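Local coordinates for protein putative modulator of DNA gyrase (PDB 1VPB) that probably acts as a metallopeptidase of the peptidase U62 family and is named a putative modulator of DNA gyrase, at residues Leu283-Glu297 / Glu317-Phe331. Sequence-based numbering, arbitrary orientation.
With EDO (1,2-ethanediol), chain C.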
# COMPACT_ATOMS: atom_id res chain seq x y z
N LEU A 283 15.10 7.45 -28.75
CA LEU A 283 15.32 6.11 -29.27
C LEU A 283 16.44 6.18 -30.30
O LEU A 283 16.46 7.07 -31.13
CB LEU A 283 14.03 5.51 -29.85
CG LEU A 283 14.06 4.04 -30.27
CD1 LEU A 283 14.23 3.11 -29.06
CD2 LEU A 283 12.78 3.69 -30.97
N ASN A 284 17.37 5.22 -30.19
CA ASN A 284 18.50 5.09 -31.10
C ASN A 284 19.45 6.27 -31.04
O ASN A 284 20.28 6.43 -31.91
CB ASN A 284 18.06 4.78 -32.53
CG ASN A 284 17.17 3.52 -32.61
OD1 ASN A 284 16.08 3.60 -33.14
ND2 ASN A 284 17.61 2.40 -32.01
N GLU A 285 19.40 7.03 -29.94
CA GLU A 285 20.38 8.07 -29.71
C GLU A 285 21.41 7.67 -28.67
O GLU A 285 21.17 6.82 -27.80
CB GLU A 285 19.68 9.36 -29.23
CG GLU A 285 18.63 9.93 -30.18
CD GLU A 285 19.17 10.45 -31.50
OE1 GLU A 285 20.40 10.66 -31.70
OE2 GLU A 285 18.35 10.63 -32.40
N LYS A 286 22.55 8.32 -28.76
CA LYS A 286 23.70 8.00 -27.93
C LYS A 286 23.60 8.86 -26.67
O LYS A 286 24.29 9.89 -26.53
CB LYS A 286 25.01 8.29 -28.69
CG LYS A 286 26.18 7.45 -28.25
CD LYS A 286 26.58 7.54 -26.80
CE LYS A 286 27.88 6.73 -26.55
NZ LYS A 286 28.37 6.72 -25.14
N ILE A 287 22.72 8.44 -25.75
CA ILE A 287 22.41 9.28 -24.60
C ILE A 287 23.22 9.00 -23.36
O ILE A 287 23.31 9.85 -22.51
CB ILE A 287 20.90 9.23 -24.27
CG1 ILE A 287 20.48 7.84 -23.87
CG2 ILE A 287 20.07 9.68 -25.44
CD1 ILE A 287 19.05 7.83 -23.32
N ALA A 288 23.78 7.80 -23.21
CA ALA A 288 24.45 7.49 -21.98
C ALA A 288 25.87 6.93 -22.22
O ALA A 288 26.37 6.95 -23.35
CB ALA A 288 23.59 6.54 -21.19
N SER A 289 26.50 6.46 -21.15
CA SER A 289 27.90 6.05 -21.16
C SER A 289 28.18 4.86 -22.06
O SER A 289 27.36 3.98 -22.19
CB SER A 289 28.34 5.68 -19.75
OG SER A 289 29.68 5.21 -19.72
N ASP A 290 29.40 4.81 -22.62
CA ASP A 290 29.86 3.58 -23.26
C ASP A 290 29.78 2.37 -22.36
O ASP A 290 29.66 1.25 -22.84
CB ASP A 290 31.34 3.67 -23.63
CG ASP A 290 31.61 4.56 -24.76
OD1 ASP A 290 30.68 5.10 -25.40
OD2 ASP A 290 32.80 4.73 -25.13
N ARG A 291 29.86 2.60 -21.06
CA ARG A 291 29.87 1.52 -20.05
C ARG A 291 28.49 1.00 -19.73
O ARG A 291 28.40 0.03 -18.97
CB ARG A 291 30.59 1.98 -18.76
CG ARG A 291 32.01 2.41 -18.93
CD ARG A 291 33.08 1.35 -18.92
NE ARG A 291 32.82 0.28 -19.88
CZ ARG A 291 33.02 0.31 -21.20
NH1 ARG A 291 33.46 1.39 -21.83
NH2 ARG A 291 32.74 -0.79 -21.91
N LEU A 292 27.43 1.62 -20.23
CA LEU A 292 26.06 1.16 -19.99
C LEU A 292 25.57 0.29 -21.14
O LEU A 292 25.14 0.76 -22.17
CB LEU A 292 25.08 2.32 -19.82
CG LEU A 292 23.59 2.00 -19.59
CD1 LEU A 292 23.47 1.07 -18.38
CD2 LEU A 292 22.73 3.25 -19.41
N THR A 293 25.63 -1.00 -20.89
CA THR A 293 25.01 -2.00 -21.71
C THR A 293 24.07 -2.82 -20.86
O THR A 293 24.43 -3.35 -19.79
CB THR A 293 26.12 -2.87 -22.38
OG1 THR A 293 26.86 -2.06 -23.28
CG2 THR A 293 25.51 -3.96 -23.23
N LEU A 294 22.84 -2.91 -21.35
CA LEU A 294 21.73 -3.43 -20.60
C LEU A 294 20.85 -4.20 -21.55
O LEU A 294 20.45 -3.67 -22.58
CB LEU A 294 20.93 -2.30 -19.98
CG LEU A 294 19.85 -2.73 -18.98
CD1 LEU A 294 20.37 -3.30 -17.66
CD2 LEU A 294 18.94 -1.52 -18.69
N THR A 295 20.56 -5.46 -21.22
CA THR A 295 19.67 -6.27 -22.05
C THR A 295 18.51 -6.77 -21.20
O THR A 295 18.61 -6.92 -19.97
CB THR A 295 20.38 -7.47 -22.69
OG1 THR A 295 21.01 -8.21 -21.66
CG2 THR A 295 21.52 -7.03 -23.58
N ASP A 296 17.43 -7.10 -21.90
CA ASP A 296 16.30 -7.81 -21.31
C ASP A 296 16.45 -9.28 -21.72
O ASP A 296 16.58 -9.56 -22.91
CB ASP A 296 14.98 -7.23 -21.86
CG ASP A 296 13.74 -7.74 -21.20
OD1 ASP A 296 13.78 -8.32 -20.07
OD2 ASP A 296 12.66 -7.58 -21.79
N GLU A 297 16.54 -10.16 -20.74
CA GLU A 297 16.85 -11.57 -20.92
C GLU A 297 15.74 -12.42 -20.37
O GLU A 297 15.88 -12.97 -19.28
CB GLU A 297 18.10 -11.87 -20.12
CG GLU A 297 19.28 -11.07 -20.63
CD GLU A 297 19.87 -11.64 -21.86
OE1 GLU A 297 19.39 -12.75 -22.31
OE2 GLU A 297 20.86 -10.99 -22.31
N GLU A 317 11.07 -11.63 -26.03
CA GLU A 317 12.26 -11.77 -26.85
C GLU A 317 13.38 -11.10 -26.09
O GLU A 317 13.20 -10.08 -25.42
CB GLU A 317 12.10 -10.95 -28.15
CG GLU A 317 10.95 -11.38 -29.01
CD GLU A 317 10.84 -10.49 -30.25
OE1 GLU A 317 11.84 -9.86 -30.68
OE2 GLU A 317 9.74 -10.39 -30.76
N ARG A 318 14.59 -11.63 -26.27
CA ARG A 318 15.78 -10.87 -25.89
C ARG A 318 15.86 -9.57 -26.62
O ARG A 318 15.64 -9.52 -27.83
CB ARG A 318 17.03 -11.69 -26.22
CG ARG A 318 17.18 -12.89 -25.38
CD ARG A 318 18.64 -13.56 -25.42
NE ARG A 318 19.65 -12.50 -25.52
CZ ARG A 318 20.81 -12.43 -24.89
NH1 ARG A 318 21.22 -13.37 -24.05
NH2 ARG A 318 21.57 -11.36 -25.10
N ARG A 319 16.16 -8.49 -25.89
CA ARG A 319 16.34 -7.19 -26.51
C ARG A 319 17.50 -6.42 -25.87
O ARG A 319 17.74 -6.50 -24.67
CB ARG A 319 15.10 -6.30 -26.30
CG ARG A 319 13.94 -6.62 -27.25
CD ARG A 319 12.80 -5.61 -27.19
NE ARG A 319 11.76 -5.92 -28.17
CZ ARG A 319 10.76 -6.79 -27.98
NH1 ARG A 319 10.64 -7.46 -26.84
NH2 ARG A 319 9.89 -6.99 -28.95
N SER A 320 18.16 -5.66 -26.71
CA SER A 320 19.09 -4.64 -26.30
C SER A 320 18.26 -3.44 -25.81
O SER A 320 17.49 -2.87 -26.56
CB SER A 320 19.92 -4.18 -27.49
OG SER A 320 20.74 -3.12 -27.09
N ILE A 321 18.47 -3.06 -24.56
CA ILE A 321 17.89 -1.81 -24.05
C ILE A 321 18.87 -0.68 -24.26
O ILE A 321 18.54 0.30 -24.96
CB ILE A 321 17.50 -1.94 -22.58
CG1 ILE A 321 16.39 -2.99 -22.47
CG2 ILE A 321 17.03 -0.57 -22.04
CD1 ILE A 321 16.09 -3.43 -21.09
N PHE A 322 20.09 -0.84 -23.73
CA PHE A 322 21.20 0.06 -24.06
C PHE A 322 22.36 -0.78 -24.59
O PHE A 322 22.71 -1.82 -23.99
CB PHE A 322 21.69 0.78 -22.81
CG PHE A 322 20.77 1.84 -22.32
CD1 PHE A 322 20.83 3.11 -22.87
CD2 PHE A 322 19.90 1.59 -21.27
CE1 PHE A 322 20.00 4.11 -22.40
CE2 PHE A 322 19.03 2.58 -20.84
CZ PHE A 322 19.09 3.84 -21.41
N ASP A 323 22.96 -0.29 -25.68
CA ASP A 323 24.19 -0.86 -26.23
C ASP A 323 25.25 0.24 -26.21
O ASP A 323 25.20 1.17 -27.02
CB ASP A 323 23.87 -1.36 -27.63
CG ASP A 323 25.06 -1.98 -28.33
OD1 ASP A 323 26.11 -2.19 -27.71
OD2 ASP A 323 24.99 -2.26 -29.53
N LYS A 324 26.14 0.14 -25.23
CA LYS A 324 27.19 1.09 -25.05
C LYS A 324 26.63 2.51 -25.09
O LYS A 324 27.14 3.39 -25.78
CB LYS A 324 28.29 0.89 -26.12
CG LYS A 324 29.08 -0.42 -25.92
CD LYS A 324 30.16 -0.60 -27.01
CE LYS A 324 30.65 -2.04 -27.06
NZ LYS A 324 31.18 -2.53 -25.75
N GLY A 325 25.53 2.71 -24.36
CA GLY A 325 24.96 4.03 -24.16
C GLY A 325 23.89 4.46 -25.14
O GLY A 325 23.26 5.50 -24.96
N VAL A 326 23.69 3.65 -26.18
CA VAL A 326 22.67 3.94 -27.18
C VAL A 326 21.40 3.25 -26.71
O VAL A 326 21.38 2.05 -26.44
CB VAL A 326 23.07 3.41 -28.55
CG1 VAL A 326 21.90 3.57 -29.55
CG2 VAL A 326 24.31 4.13 -29.02
N LEU A 327 20.33 4.02 -26.60
CA LEU A 327 19.03 3.46 -26.24
C LEU A 327 18.39 2.74 -27.42
O LEU A 327 18.26 3.34 -28.52
CB LEU A 327 18.09 4.58 -25.80
CG LEU A 327 16.67 4.16 -25.44
CD1 LEU A 327 16.69 3.16 -24.28
CD2 LEU A 327 15.90 5.41 -25.10
N ASN A 328 18.00 1.48 -27.23
CA ASN A 328 17.52 0.70 -28.35
C ASN A 328 16.08 0.18 -28.29
O ASN A 328 15.62 -0.41 -29.26
CB ASN A 328 18.43 -0.50 -28.59
CG ASN A 328 19.72 -0.10 -29.30
OD1 ASN A 328 19.76 0.83 -30.11
ND2 ASN A 328 20.78 -0.82 -29.01
N THR A 329 15.42 0.32 -27.13
CA THR A 329 14.08 -0.25 -26.89
C THR A 329 13.20 0.68 -26.08
O THR A 329 13.65 1.26 -25.09
CB THR A 329 14.23 -1.55 -26.09
OG1 THR A 329 14.90 -2.52 -26.90
CG2 THR A 329 12.88 -2.19 -25.81
N TYR A 330 11.91 0.75 -26.48
CA TYR A 330 10.86 1.17 -25.57
C TYR A 330 9.99 -0.06 -25.28
O TYR A 330 9.98 -1.03 -26.07
CB TYR A 330 10.01 2.23 -26.23
CG TYR A 330 10.62 3.58 -26.47
CD1 TYR A 330 11.32 4.25 -25.48
CD2 TYR A 330 10.38 4.25 -27.65
CE1 TYR A 330 11.80 5.57 -25.69
CE2 TYR A 330 10.88 5.52 -27.86
CZ TYR A 330 11.58 6.18 -26.88
OH TYR A 330 12.07 7.46 -27.14
N PHE A 331 9.23 -0.01 -24.18
CA PHE A 331 8.37 -1.10 -23.75
C PHE A 331 6.93 -0.67 -24.01
O PHE A 331 6.34 -0.04 -23.15
CB PHE A 331 8.62 -1.49 -22.31
CG PHE A 331 9.94 -2.15 -22.10
CD1 PHE A 331 10.11 -3.46 -22.51
CD2 PHE A 331 11.01 -1.48 -21.54
CE1 PHE A 331 11.34 -4.08 -22.39
CE2 PHE A 331 12.25 -2.12 -21.44
CZ PHE A 331 12.39 -3.40 -21.86
C1 EDO C . 33.30 7.42 -27.44
O1 EDO C . 33.65 6.88 -26.17
C2 EDO C . 31.78 7.54 -27.67
O2 EDO C . 31.18 6.23 -27.82
O HOH W 1 16.15 0.02 -31.88
O HOH W 2 20.45 1.98 -32.59
O HOH W 3 28.92 -3.75 -24.52
O HOH W 4 12.56 -7.67 -24.52
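Leu-294 and Phe-322 pair through their backbones at a classic beta bulge in the small mixed sheet of the C-terminal metallopeptidase-family region. Residues 294-296 run antiparallel to 319-323, and Leu-294 O takes two N-H groups, from Ile-321 N (2.9 Å) and from Phe-322 N, the latter on a lone pair. Beyond the bulge, 323-326 form a type I' turn, around which the chain from 284 to 293 wraps. Gly-325 sits where a CB would run into Ala-288 O, and its own carbonyl receives a nearly straight bond from Ala-288 N (2.9 Å).

Phe-322 is worth following outward. Its CB lies 3.5 Å from Leu-292 O; CG then passes under the Leu-292 branch, whose CD2 stands 3.7 Å from the ring centroid, only 10° off the normal, a CH-pi contact. Leu-327 CD1 covers the opposite face toward the rim. CD2 has Leu-294 CD2 at its edge; farther out, CE1 meets Ile-287 CD1 at 3.9 Å, in the ring plane, and CE2 and the tip, CZ, still lie under Leu-292 CD2. The ring is thus held on both faces and at its edge, and it also touches Met-263 of helix 256-265.

At the far end of the strands Glu-297, bent at chi2 (-79°), lays its carboxylate over one face of the Arg-318 guanidinium. This salt bridge, OE1 to NH1 at 2.6 Å, pairs charges across the face, and so short a spacing leaves its exact geometry doubtful. Thr-295 OG1, two residues back, donates to OE2 and steadies the carboxylate. With an alanine here, the Arg-318 charge would probably lose this mate and Thr-295 OG1 its acceptor. Near the same end, Asp-296 OD1 accepts from Ser-350 N and Ile-351 N, whereas a water 2.7 Å from Asp-296 OD2 ties that oxygen to Glu-317 O and Arg-319 NH1.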